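Local structure of methylmalonate-semialdehyde dehydrogenase (Oceanimonas doudoroffii, 4ZZ7) at residues A[17-25]-A[35-44]; A[90-99]-A[316-327]. The protein catalyses the NAD-dependent, CoA-acylating oxidation of methylmalonate semialdehyde, as a member of the aldehyde dehydrogenase family. All coordinates share one frame; numbering follows the deposited sequence.

Overall arrangement
Contact 1 closes the hairpin of strands 22-27 and 32-38 near the start of the chain; contact 2, later in sequence, packs the link between helices 82-92 and 97-115 on the loop 316-327. Their centres are about 26 Å apart, yet they meet through E92, whose OE1 lies 3.6 Å from K35 CD and 3.6 Å from V25 CG2. S182 OG bonds to both E92 OE1 and K35 NZ. Each contact comes near the NAD pocket: the side chain of L37 is about 4 Å from that of the NAD-binding E178, and the side chain of I327 about 4 Å from those of F151 and R179 and about 6 Å from NAD itself.

Contact 1: A[17-25]-A[35-44]; sequences TENTRSQNV and KQLDLASTKT
S22 to V25 pair with K35 to D38 as the two arms of an antiparallel beta hairpin in the N-terminal part of the aldehyde dehydrogenase fold. Q23 with L37 and V25 with K35 are the hydrogen-bonded pairs. On the sheet face of S22, N24, Q36 and D38, the amide of Q36 spans two partners. S22 OG donates to Q36 OE1 (2.6 Å) in the carbonyl plane, while Q36 NE2 gives a nearly straight bond to N24 OD1 (2.7 Å, 165° at the hydrogen), although the two amide planes stand 79° apart. A leucine in place of Q36 would probably leave the S22 hydroxyl and the N24 carboxamide without these mates and set the N24 amide free to turn. The other face carries V25 and L37, whose CG1 and CB touch.

Before the strand, the chain from 17 to 21 runs along the end of the second arm and the loop after it, R21 O accepting from L39 N (3.0 Å). D38 grips it with both carboxylate oxygens: E18 N reaches OD2 from above the carboxylate plane, and N19 N approaches OD1 on its syn side. The side chain of E18 then runs out to the start of helix 42-61. Its CB lies 3.5 Å from D38 OD2. CG, anti to the backbone N (chi1 -173°), passes T44 OG1, and the extended chain delivers the carboxylate to S41, the N-cap residue. OE1 takes S41 N on its syn lone pair (2.9 Å) and S41 OG from above the plane; OE2 receives T20 OG1. R21, salt-bridged to D207 and E209, lays one guanidinium face over L39 CB, with its NH1 3.4 Å from L39 CD1.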
ATOM      1  N   THR A  17     -29.168  15.649  31.294  1.00 33.20           N
ATOM      2  CA  THR A  17     -28.575  15.431  32.588  1.00 32.34           C
ATOM      3  C   THR A  17     -29.468  14.584  33.459  1.00 29.98           C
ATOM      4  O   THR A  17     -30.649  14.862  33.601  1.00 28.18           O
ATOM      5  CB  THR A  17     -28.195  16.759  33.237  1.00 33.26           C
ATOM      6  OG1 THR A  17     -27.735  16.496  34.566  1.00 35.21           O
ATOM      7  CG2 THR A  17     -29.371  17.747  33.233  1.00 33.35           C
ATOM      8  N   GLU A  18     -28.881  13.534  34.017  1.00 31.13           N
ATOM      9  CA  GLU A  18     -29.627  12.491  34.696  1.00 34.36           C
ATOM     10  C   GLU A  18     -30.037  12.913  36.091  1.00 37.82           C
ATOM     11  O   GLU A  18     -31.175  12.668  36.483  1.00 43.05           O
ATOM     12  CB  GLU A  18     -28.801  11.221  34.789  1.00 34.42           C
ATOM     13  CG  GLU A  18     -29.570  10.026  35.333  1.00 34.81           C
ATOM     14  CD  GLU A  18     -28.671   8.840  35.600  1.00 35.36           C
ATOM     15  OE1 GLU A  18     -27.868   8.493  34.713  1.00 38.10           O
ATOM     16  OE2 GLU A  18     -28.753   8.250  36.697  1.00 34.62           O
ATOM     17  N   ASN A  19     -29.095  13.492  36.837  1.00 38.04           N
ATOM     18  CA  ASN A  19     -29.356  14.103  38.153  1.00 39.12           C
ATOM     19  C   ASN A  19     -29.613  13.141  39.310  1.00 37.49           C
ATOM     20  O   ASN A  19     -30.378  13.464  40.226  1.00 37.78           O
ATOM     21  CB  ASN A  19     -30.492  15.140  38.079  1.00 39.37           C
ATOM     22  CG  ASN A  19     -30.090  16.371  37.308  1.00 42.12           C
ATOM     23  OD1 ASN A  19     -29.032  16.971  37.584  1.00 41.84           O
ATOM     24  ND2 ASN A  19     -30.933  16.780  36.347  1.00 43.81           N
ATOM     25  N   THR A  20     -28.968  11.982  39.280  1.00 35.21           N
ATOM     26  CA  THR A  20     -29.037  11.052  40.408  1.00 34.25           C
ATOM     27  C   THR A  20     -27.738  11.008  41.206  1.00 34.53           C
ATOM     28  O   THR A  20     -27.733  10.566  42.352  1.00 35.24           O
ATOM     29  CB  THR A  20     -29.492   9.624  39.989  1.00 33.24           C
ATOM     30  OG1 THR A  20     -28.435   8.930  39.341  1.00 31.72           O
ATOM     31  CG2 THR A  20     -30.754   9.672  39.082  1.00 33.44           C
ATOM     32  N   ARG A  21     -26.647  11.493  40.627  1.00 35.78           N
ATOM     33  CA  ARG A  21     -25.338  11.435  41.283  1.00 36.38           C
ATOM     34  C   ARG A  21     -24.376  12.417  40.627  1.00 35.31           C
ATOM     35  O   ARG A  21     -24.401  12.584  39.410  1.00 33.25           O
ATOM     36  CB  ARG A  21     -24.804  10.008  41.164  1.00 37.52           C
ATOM     37  CG  ARG A  21     -23.497   9.743  41.885  1.00 39.38           C
ATOM     38  CD  ARG A  21     -23.367   8.255  42.148  1.00 40.89           C
ATOM     39  NE  ARG A  21     -23.429   7.458  40.916  1.00 40.55           N
ATOM     40  CZ  ARG A  21     -22.364   7.003  40.244  1.00 41.94           C
ATOM     41  NH1 ARG A  21     -21.107   7.266  40.652  1.00 40.77           N
ATOM     42  NH2 ARG A  21     -22.553   6.270  39.150  1.00 39.81           N
ATOM     43  N   SER A  22     -23.533  13.072  41.411  1.00 35.20           N
ATOM     44  CA  SER A  22     -22.579  14.011  40.813  1.00 36.85           C
ATOM     45  C   SER A  22     -21.248  14.099  41.541  1.00 36.00           C
ATOM     46  O   SER A  22     -21.066  13.566  42.644  1.00 35.46           O
ATOM     47  CB  SER A  22     -23.194  15.411  40.699  1.00 37.92           C
ATOM     48  OG  SER A  22     -22.862  16.197  41.827  1.00 40.76           O
ATOM     49  N   GLN A  23     -20.329  14.815  40.907  1.00 35.24           N
ATOM     50  CA  GLN A  23     -18.956  14.870  41.364  1.00 34.79           C
ATOM     51  C   GLN A  23     -18.300  16.221  41.073  1.00 32.08           C
ATOM     52  O   GLN A  23     -18.593  16.891  40.087  1.00 29.35           O
ATOM     53  CB  GLN A  23     -18.171  13.736  40.717  1.00 35.91           C
ATOM     54  CG  GLN A  23     -16.776  13.588  41.287  1.00 39.07           C
ATOM     55  CD  GLN A  23     -16.062  12.384  40.737  1.00 40.80           C
ATOM     56  OE1 GLN A  23     -16.686  11.359  40.467  1.00 43.79           O
ATOM     57  NE2 GLN A  23     -14.751  12.488  40.572  1.00 40.40           N
ATOM     58  N   ASN A  24     -17.394  16.611  41.948  1.00 31.59           N
ATOM     59  CA  ASN A  24     -16.778  17.911  41.834  1.00 33.19           C
ATOM     60  C   ASN A  24     -15.748  17.854  40.756  1.00 31.26           C
ATOM     61  O   ASN A  24     -14.993  16.907  40.700  1.00 32.49           O
ATOM     62  CB  ASN A  24     -16.079  18.327  43.144  1.00 35.15           C
ATOM     63  CG  ASN A  24     -17.023  18.400  44.332  1.00 35.21           C
ATOM     64  OD1 ASN A  24     -18.232  18.580  44.179  1.00 35.75           O
ATOM     65  ND2 ASN A  24     -16.472  18.249  45.524  1.00 34.88           N
ATOM     66  N   VAL A  25     -15.705  18.870  39.913  1.00 30.75           N
ATOM     67  CA  VAL A  25     -14.512  19.139  39.131  1.00 31.70           C
ATOM     68  C   VAL A  25     -13.882  20.381  39.739  1.00 32.30           C
ATOM     69  O   VAL A  25     -14.582  21.340  40.076  1.00 32.56           O
ATOM     70  CB  VAL A  25     -14.787  19.294  37.607  1.00 33.38           C
ATOM     71  CG1 VAL A  25     -15.858  18.293  37.167  1.00 33.37           C
ATOM     72  CG2 VAL A  25     -15.165  20.730  37.203  1.00 34.14           C
ATOM     73  N   LYS A  35     -17.043  23.273  39.198  1.00 36.47           N
ATOM     74  CA  LYS A  35     -18.274  22.798  38.555  1.00 37.67           C
ATOM     75  C   LYS A  35     -18.649  21.406  39.062  1.00 35.62           C
ATOM     76  O   LYS A  35     -17.812  20.687  39.606  1.00 31.96           O
ATOM     77  CB  LYS A  35     -18.122  22.773  37.021  1.00 42.12           C
ATOM     78  CG  LYS A  35     -17.179  23.838  36.456  1.00 48.80           C
ATOM     79  CD  LYS A  35     -17.052  23.838  34.936  1.00 54.58           C
ATOM     80  CE  LYS A  35     -18.330  24.342  34.254  1.00 59.40           C
ATOM     81  NZ  LYS A  35     -18.261  24.315  32.760  1.00 59.18           N
ATOM     82  N   GLN A  36     -19.926  21.052  38.891  1.00 35.46           N
ATOM     83  CA  GLN A  36     -20.451  19.716  39.214  1.00 34.04           C
ATOM     84  C   GLN A  36     -20.600  18.905  37.935  1.00 32.41           C
ATOM     85  O   GLN A  36     -21.190  19.365  36.948  1.00 32.07           O
ATOM     86  CB  GLN A  36     -21.831  19.803  39.880  1.00 35.42           C
ATOM     87  CG  GLN A  36     -21.829  20.338  41.297  1.00 36.50           C
ATOM     88  CD  GLN A  36     -21.027  19.462  42.236  1.00 36.85           C
ATOM     89  OE1 GLN A  36     -21.307  18.269  42.384  1.00 38.29           O
ATOM     90  NE2 GLN A  36     -20.012  20.040  42.864  1.00 36.40           N
ATOM     91  N   LEU A  37     -20.088  17.685  37.957  1.00 29.50           N
ATOM     92  CA  LEU A  37     -20.209  16.804  36.815  1.00 26.10           C
ATOM     93  C   LEU A  37     -21.247  15.752  37.082  1.00 25.17           C
ATOM     94  O   LEU A  37     -21.102  14.956  38.002  1.00 22.39           O
ATOM     95  CB  LEU A  37     -18.879  16.135  36.534  1.00 24.96           C
ATOM     96  CG  LEU A  37     -18.899  15.181  35.348  1.00 24.16           C
ATOM     97  CD1 LEU A  37     -19.310  15.896  34.060  1.00 23.07           C
ATOM     98  CD2 LEU A  37     -17.532  14.531  35.256  1.00 23.51           C
ATOM     99  N   ASP A  38     -22.286  15.742  36.257  1.00 27.02           N
ATOM    100  CA  ASP A  38     -23.303  14.693  36.317  1.00 29.31           C
ATOM    101  C   ASP A  38     -22.698  13.335  35.954  1.00 29.77           C
ATOM    102  O   ASP A  38     -21.994  13.235  34.970  1.00 31.56           O
ATOM    103  CB  ASP A  38     -24.443  15.009  35.359  1.00 29.41           C
ATOM    104  CG  ASP A  38     -25.630  14.111  35.574  1.00 30.48           C
ATOM    105  OD1 ASP A  38     -26.184  14.114  36.696  1.00 30.77           O
ATOM    106  OD2 ASP A  38     -26.029  13.411  34.621  1.00 31.94           O
ATOM    107  N   LEU A  39     -22.950  12.309  36.754  1.00 29.84           N
ATOM    108  CA  LEU A  39     -22.442  10.977  36.457  1.00 31.71           C
ATOM    109  C   LEU A  39     -23.542  10.088  35.889  1.00 31.74           C
ATOM    110  O   LEU A  39     -24.588   9.893  36.505  1.00 31.57           O
ATOM    111  CB  LEU A  39     -21.808  10.330  37.690  1.00 33.78           C
ATOM    112  CG  LEU A  39     -20.648  11.112  38.322  1.00 35.78           C
ATOM    113  CD1 LEU A  39     -20.043  10.303  39.454  1.00 36.06           C
ATOM    114  CD2 LEU A  39     -19.547  11.487  37.328  1.00 35.83           C
ATOM    115  N   ALA A  40     -23.283   9.539  34.707  1.00 31.10           N
ATOM    116  CA  ALA A  40     -24.282   8.767  33.991  1.00 31.21           C
ATOM    117  C   ALA A  40     -24.325   7.344  34.475  1.00 29.47           C
ATOM    118  O   ALA A  40     -23.305   6.727  34.750  1.00 28.20           O
ATOM    119  CB  ALA A  40     -24.010   8.791  32.499  1.00 32.97           C
ATOM    120  N   SER A  41     -25.533   6.827  34.544  1.00 29.90           N
ATOM    121  CA  SER A  41     -25.781   5.514  35.091  1.00 31.10           C
ATOM    122  C   SER A  41     -25.961   4.589  33.921  1.00 30.41           C
ATOM    123  O   SER A  41     -26.083   5.048  32.790  1.00 29.18           O
ATOM    124  CB  SER A  41     -27.066   5.562  35.919  1.00 32.38           C
ATOM    125  OG  SER A  41     -28.162   5.945  35.081  1.00 32.59           O
ATOM    126  N   THR A  42     -26.047   3.297  34.190  1.00 30.53           N
ATOM    127  CA  THR A  42     -26.171   2.328  33.108  1.00 32.87           C
ATOM    128  C   THR A  42     -27.412   2.584  32.219  1.00 32.38           C
ATOM    129  O   THR A  42     -27.423   2.207  31.058  1.00 33.22           O
ATOM    130  CB  THR A  42     -26.192   0.863  33.602  1.00 34.20           C
ATOM    131  OG1 THR A  42     -27.375   0.642  34.349  1.00 41.68           O
ATOM    132  CG2 THR A  42     -25.043   0.548  34.508  1.00 34.78           C
ATOM    133  N   LYS A  43     -28.451   3.215  32.746  1.00 32.64           N
ATOM    134  CA  LYS A  43     -29.633   3.538  31.934  1.00 35.61           C
ATOM    135  C   LYS A  43     -29.395   4.678  30.938  1.00 33.79           C
ATOM    136  O   LYS A  43     -29.981   4.708  29.840  1.00 33.02           O
ATOM    137  CB  LYS A  43     -30.792   3.929  32.845  1.00 41.95           C
ATOM    138  CG  LYS A  43     -32.065   4.281  32.089  1.00 48.37           C
ATOM    139  CD  LYS A  43     -33.141   4.832  33.002  1.00 54.71           C
ATOM    140  CE  LYS A  43     -34.320   5.340  32.180  1.00 58.03           C
ATOM    141  NZ  LYS A  43     -35.403   5.897  33.035  1.00 62.41           N
ATOM    142  N   THR A  44     -28.577   5.639  31.362  1.00 32.35           N
ATOM    143  CA  THR A  44     -28.248   6.812  30.565  1.00 29.76           C
ATOM    144  C   THR A  44     -27.282   6.433  29.456  1.00 30.05           C
ATOM    145  O   THR A  44     -27.467   6.818  28.315  1.00 30.20           O
ATOM    146  CB  THR A  44     -27.632   7.908  31.448  1.00 28.46           C
ATOM    147  OG1 THR A  44     -28.574   8.282  32.458  1.00 26.72           O
ATOM    148  CG2 THR A  44     -27.259   9.146  30.609  1.00 28.71           C
TER
HETATM  149  O   HOH W   1     -26.470  11.322  37.516  1.00 20.77           O

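Contact 2: A[90-99]-A[316-327]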
ATOM      1  N   GLY A  90      -7.217  24.575  30.386  1.00 23.17           N
ATOM      2  CA  GLY A  90      -6.504  25.224  31.491  1.00 22.70           C
ATOM      3  C   GLY A  90      -7.330  25.338  32.763  1.00 23.22           C
ATOM      4  O   GLY A  90      -6.801  25.353  33.866  1.00 24.55           O
ATOM      5  N   GLU A  91      -8.642  25.407  32.624  1.00 23.40           N
ATOM      6  CA  GLU A  91      -9.498  25.638  33.774  1.00 23.93           C
ATOM      7  C   GLU A  91      -9.635  24.398  34.671  1.00 23.28           C
ATOM      8  O   GLU A  91      -9.854  24.536  35.890  1.00 24.64           O
ATOM      9  CB  GLU A  91     -10.879  26.117  33.298  1.00 25.49           C
ATOM     10  CG  GLU A  91     -11.804  26.647  34.387  1.00 26.82           C
ATOM     11  CD  GLU A  91     -13.015  27.369  33.811  1.00 29.07           C
ATOM     12  OE1 GLU A  91     -13.185  28.574  34.069  1.00 31.08           O
ATOM     13  OE2 GLU A  91     -13.801  26.753  33.073  1.00 31.53           O
ATOM     14  N   GLU A  92      -9.519  23.206  34.077  1.00 21.20           N
ATOM     15  CA  GLU A  92      -9.821  21.940  34.772  1.00 19.81           C
ATOM     16  C   GLU A  92      -8.618  20.999  34.882  1.00 19.69           C
ATOM     17  O   GLU A  92      -8.442  20.352  35.902  1.00 19.83           O
ATOM     18  CB  GLU A  92     -10.993  21.214  34.108  1.00 19.07           C
ATOM     19  CG  GLU A  92     -12.303  21.993  34.104  1.00 18.85           C
ATOM     20  CD  GLU A  92     -13.429  21.314  33.321  1.00 18.42           C
ATOM     21  OE1 GLU A  92     -14.602  21.487  33.685  1.00 17.35           O
ATOM     22  OE2 GLU A  92     -13.153  20.624  32.316  1.00 19.29           O
ATOM     23  N   HIS A  93      -7.818  20.900  33.831  1.00 19.69           N
ATOM     24  CA  HIS A  93      -6.516  20.231  33.893  1.00 20.47           C
ATOM     25  C   HIS A  93      -5.416  21.128  34.517  1.00 22.48           C
ATOM     26  O   HIS A  93      -4.605  20.655  35.316  1.00 22.06           O
ATOM     27  CB  HIS A  93      -6.094  19.835  32.488  1.00 19.62           C
ATOM     28  CG  HIS A  93      -4.780  19.128  32.419  1.00 18.49           C
ATOM     29  ND1 HIS A  93      -3.576  19.767  32.586  1.00 18.17           N
ATOM     30  CD2 HIS A  93      -4.486  17.842  32.144  1.00 18.04           C
ATOM     31  CE1 HIS A  93      -2.598  18.895  32.437  1.00 18.55           C
ATOM     32  NE2 HIS A  93      -3.123  17.720  32.162  1.00 18.02           N
ATOM     33  N   GLY A  94      -5.366  22.396  34.088  1.00 24.32           N
ATOM     34  CA  GLY A  94      -4.447  23.387  34.633  1.00 26.54           C
ATOM     35  C   GLY A  94      -3.333  23.834  33.707  1.00 27.90           C
ATOM     36  O   GLY A  94      -2.581  24.778  34.037  1.00 27.44           O
ATOM     37  N   LYS A  95      -3.238  23.185  32.544  1.00 28.62           N
ATOM     38  CA  LYS A  95      -2.074  23.380  31.649  1.00 29.53           C
ATOM     39  C   LYS A  95      -2.104  24.717  30.924  1.00 29.35           C
ATOM     40  O   LYS A  95      -3.170  25.239  30.602  1.00 28.37           O
ATOM     41  CB  LYS A  95      -1.868  22.220  30.657  1.00 27.77           C
ATOM     42  CG  LYS A  95      -2.990  21.967  29.682  1.00 26.63           C
ATOM     43  CD  LYS A  95      -2.592  20.927  28.643  1.00 25.40           C
ATOM     44  CE  LYS A  95      -2.584  19.505  29.182  1.00 23.96           C
ATOM     45  NZ  LYS A  95      -2.403  18.509  28.091  1.00 23.32           N
ATOM     46  N   ILE A  96      -0.929  25.273  30.672  1.00 30.98           N
ATOM     47  CA  ILE A  96      -0.897  26.675  30.288  1.00 33.73           C
ATOM     48  C   ILE A  96      -1.087  26.760  28.764  1.00 32.61           C
ATOM     49  O   ILE A  96      -0.923  25.768  28.059  1.00 30.12           O
ATOM     50  CB  ILE A  96       0.291  27.488  30.917  1.00 35.25           C
ATOM     51  CG1 ILE A  96       1.437  27.692  29.938  1.00 39.12           C
ATOM     52  CG2 ILE A  96       0.751  26.916  32.267  1.00 34.05           C
ATOM     53  CD1 ILE A  96       1.501  29.119  29.414  1.00 42.66           C
ATOM     54  N   ALA A  97      -1.504  27.939  28.295  1.00 33.68           N
ATOM     55  CA  ALA A  97      -1.868  28.180  26.890  1.00 31.93           C
ATOM     56  C   ALA A  97      -1.081  27.339  25.880  1.00 32.11           C
ATOM     57  O   ALA A  97      -1.667  26.582  25.118  1.00 32.52           O
ATOM     58  CB  ALA A  97      -1.728  29.654  26.560  1.00 31.43           C
ATOM     59  N   HIS A  98       0.241  27.453  25.882  1.00 31.89           N
ATOM     60  CA  HIS A  98       1.052  26.758  24.872  1.00 29.98           C
ATOM     61  C   HIS A  98       0.924  25.230  24.914  1.00 30.88           C
ATOM     62  O   HIS A  98       0.904  24.618  23.856  1.00 33.91           O
ATOM     63  CB  HIS A  98       2.527  27.149  24.959  1.00 28.56           C
ATOM     64  CG  HIS A  98       3.210  26.642  26.184  1.00 27.08           C
ATOM     65  ND1 HIS A  98       3.404  27.423  27.299  1.00 26.49           N
ATOM     66  CD2 HIS A  98       3.710  25.425  26.487  1.00 26.03           C
ATOM     67  CE1 HIS A  98       4.018  26.716  28.229  1.00 25.50           C
ATOM     68  NE2 HIS A  98       4.199  25.497  27.768  1.00 25.34           N
ATOM     69  N   ASP A  99       0.851  24.615  26.099  1.00 30.30           N
ATOM     70  CA  ASP A  99       0.659  23.160  26.188  1.00 30.10           C
ATOM     71  C   ASP A  99      -0.723  22.776  25.703  1.00 28.52           C
ATOM     72  O   ASP A  99      -0.884  21.741  25.086  1.00 28.92           O
ATOM     73  CB  ASP A  99       0.830  22.614  27.610  1.00 32.73           C
ATOM     74  CG  ASP A  99       2.264  22.228  27.934  1.00 36.01           C
ATOM     75  OD1 ASP A  99       2.872  21.459  27.150  1.00 36.72           O
ATOM     76  OD2 ASP A  99       2.775  22.664  29.003  1.00 41.00           O
ATOM     77  N   SER A 316      -2.492  28.818  34.877  1.00 30.68           N
ATOM     78  CA  SER A 316      -2.668  29.061  33.441  1.00 31.70           C
ATOM     79  C   SER A 316      -3.048  30.517  33.114  1.00 32.67           C
ATOM     80  O   SER A 316      -2.887  30.954  31.990  1.00 33.89           O
ATOM     81  CB  SER A 316      -3.746  28.134  32.901  1.00 31.34           C
ATOM     82  OG  SER A 316      -4.973  28.406  33.558  1.00 32.16           O
ATOM     83  N   THR A 317      -3.561  31.251  34.099  1.00 34.48           N
ATOM     84  CA  THR A 317      -3.888  32.675  33.949  1.00 33.69           C
ATOM     85  C   THR A 317      -2.671  33.505  33.551  1.00 33.61           C
ATOM     86  O   THR A 317      -2.771  34.447  32.768  1.00 34.86           O
ATOM     87  CB  THR A 317      -4.486  33.237  35.246  1.00 32.06           C
ATOM     88  OG1 THR A 317      -3.622  32.916  36.347  1.00 31.01           O
ATOM     89  CG2 THR A 317      -5.892  32.656  35.482  1.00 30.42           C
ATOM     90  N   ASP A 318      -1.522  33.141  34.090  1.00 34.85           N
ATOM     91  CA  ASP A 318      -0.264  33.706  33.660  1.00 34.81           C
ATOM     92  C   ASP A 318       0.214  32.793  32.559  1.00 36.03           C
ATOM     93  O   ASP A 318       0.617  31.662  32.819  1.00 36.29           O
ATOM     94  CB  ASP A 318       0.725  33.770  34.845  1.00 33.89           C
ATOM     95  CG  ASP A 318       2.094  34.395  34.483  1.00 32.82           C
ATOM     96  OD1 ASP A 318       2.213  35.121  33.478  1.00 30.24           O
ATOM     97  OD2 ASP A 318       3.062  34.172  35.233  1.00 30.83           O
ATOM     98  N   SER A 319       0.121  33.264  31.318  1.00 38.29           N
ATOM     99  CA  SER A 319       0.880  32.653  30.228  1.00 39.53           C
ATOM    100  C   SER A 319       2.338  32.817  30.598  1.00 40.49           C
ATOM    101  O   SER A 319       2.663  33.544  31.542  1.00 46.40           O
ATOM    102  CB  SER A 319       0.608  33.355  28.913  1.00 39.03           C
ATOM    103  OG  SER A 319      -0.702  33.080  28.495  1.00 40.50           O
ATOM    104  N   GLY A 320       3.235  32.146  29.899  1.00 37.07           N
ATOM    105  CA  GLY A 320       4.656  32.358  30.177  1.00 34.86           C
ATOM    106  C   GLY A 320       5.170  31.502  31.300  1.00 32.98           C
ATOM    107  O   GLY A 320       6.371  31.317  31.415  1.00 35.36           O
ATOM    108  N   ASN A 321       4.273  30.989  32.139  1.00 31.43           N
ATOM    109  CA  ASN A 321       4.589  29.835  32.985  1.00 30.22           C
ATOM    110  C   ASN A 321       4.959  28.624  32.136  1.00 29.25           C
ATOM    111  O   ASN A 321       4.331  28.366  31.113  1.00 27.43           O
ATOM    112  CB  ASN A 321       3.412  29.470  33.892  1.00 29.39           C
ATOM    113  CG  ASN A 321       3.301  30.379  35.093  1.00 29.56           C
ATOM    114  OD1 ASN A 321       4.304  30.698  35.741  1.00 29.20           O
ATOM    115  ND2 ASN A 321       2.080  30.776  35.423  1.00 29.86           N
ATOM    116  N   ASP A 322       5.985  27.891  32.561  1.00 28.72           N
ATOM    117  CA  ASP A 322       6.395  26.674  31.860  1.00 28.35           C
ATOM    118  C   ASP A 322       5.375  25.535  32.042  1.00 28.56           C
ATOM    119  O   ASP A 322       5.011  24.849  31.073  1.00 28.62           O
ATOM    120  CB  ASP A 322       7.795  26.254  32.284  1.00 27.72           C
ATOM    121  CG  ASP A 322       8.855  27.127  31.663  1.00 28.44           C
ATOM    122  OD1 ASP A 322       9.108  26.946  30.461  1.00 27.04           O
ATOM    123  OD2 ASP A 322       9.426  28.002  32.361  1.00 31.55           O
ATOM    124  N   PHE A 323       4.887  25.348  33.263  1.00 27.09           N
ATOM    125  CA  PHE A 323       3.853  24.357  33.477  1.00 26.45           C
ATOM    126  C   PHE A 323       2.924  24.683  34.627  1.00 25.69           C
ATOM    127  O   PHE A 323       3.200  25.562  35.423  1.00 27.78           O
ATOM    128  CB  PHE A 323       4.452  22.944  33.584  1.00 26.60           C
ATOM    129  CG  PHE A 323       5.535  22.799  34.601  1.00 26.25           C
ATOM    130  CD1 PHE A 323       6.863  22.972  34.251  1.00 26.39           C
ATOM    131  CD2 PHE A 323       5.231  22.457  35.901  1.00 25.82           C
ATOM    132  CE1 PHE A 323       7.863  22.820  35.194  1.00 25.80           C
ATOM    133  CE2 PHE A 323       6.228  22.293  36.837  1.00 25.37           C
ATOM    134  CZ  PHE A 323       7.540  22.473  36.487  1.00 25.20           C
ATOM    135  N   GLY A 324       1.807  23.966  34.676  1.00 25.10           N
ATOM    136  CA  GLY A 324       0.740  24.221  35.638  1.00 23.73           C
ATOM    137  C   GLY A 324       0.721  23.288  36.830  1.00 22.48           C
ATOM    138  O   GLY A 324       1.708  22.628  37.144  1.00 22.02           O
ATOM    139  N   PRO A 325      -0.416  23.224  37.509  1.00 22.71           N
ATOM    140  CA  PRO A 325      -0.483  22.338  38.629  1.00 23.34           C
ATOM    141  C   PRO A 325      -0.703  20.913  38.199  1.00 24.64           C
ATOM    142  O   PRO A 325      -0.989  20.606  37.043  1.00 24.96           O
ATOM    143  CB  PRO A 325      -1.703  22.837  39.403  1.00 23.69           C
ATOM    144  CG  PRO A 325      -2.609  23.418  38.355  1.00 24.07           C
ATOM    145  CD  PRO A 325      -1.719  23.853  37.213  1.00 24.12           C
ATOM    146  N   VAL A 326      -0.581  20.046  39.172  1.00 26.35           N
ATOM    147  CA  VAL A 326      -0.961  18.680  39.014  1.00 26.63           C
ATOM    148  C   VAL A 326      -2.491  18.595  39.123  1.00 25.81           C
ATOM    149  O   VAL A 326      -3.153  19.526  39.552  1.00 25.55           O
ATOM    150  CB  VAL A 326      -0.157  17.838  40.012  1.00 28.21           C
ATOM    151  CG1 VAL A 326      -1.055  17.072  40.986  1.00 30.53           C
ATOM    152  CG2 VAL A 326       0.861  16.982  39.248  1.00 27.57           C
ATOM    153  N   ILE A 327      -3.037  17.479  38.686  1.00 26.41           N
ATOM    154  CA  ILE A 327      -4.482  17.359  38.447  1.00 27.76           C
ATOM    155  C   ILE A 327      -5.362  17.399  39.710  1.00 27.75           C
ATOM    156  O   ILE A 327      -6.431  18.022  39.687  1.00 27.05           O
ATOM    157  CB  ILE A 327      -4.791  16.113  37.549  1.00 27.77           C
ATOM    158  CG1 ILE A 327      -6.258  16.062  37.116  1.00 27.15           C
ATOM    159  CG2 ILE A 327      -4.433  14.812  38.255  1.00 29.23           C
ATOM    160  CD1 ILE A 327      -6.655  17.140  36.143  1.00 27.47           C
TER
HETATM  161  O   HOH W   2      -9.024  19.094  38.320  1.00 10.19           O
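I96 and S316 lie at the middle of a loop-on-loop packing contact in the aldehyde dehydrogenase fold, where the link between helices 82-92 and 97-115 rests on the irregular chain that precedes helix 329-344. As in other aldehyde dehydrogenases, this probably joins the cofactor-binding part of the enzyme to the catalytic domain, here largely by van der Waals contact. I96 carries most of the packing: CG2 faces the backbone of F323 and G324, CD1 lies over S319 CA and G320 N, and CG1 comes against the N321 carbonyl. Beside it, S316 CB faces two successive backbone oxygens, G94 O and K95 O, each 3.7 Å away.

At the open end, H98 points the edge of its imidazole at N321 O and D322 O, both in the ring plane, with CE1 3.3 Å from N321 O. The backbone at G94 turns with positive phi (110°), and P325 CD packs against G94 O.

Towards the cofactor, the CG1 branch of I327 is anti to the backbone N (chi1 -172°), which carries CD1 to within 3.8 Å of H93 CA. E281 accepts the I327 amide proton. The same corner is tied by one water, which donates to E92 O at 2.8 Å and to I327 O at 3.1 Å.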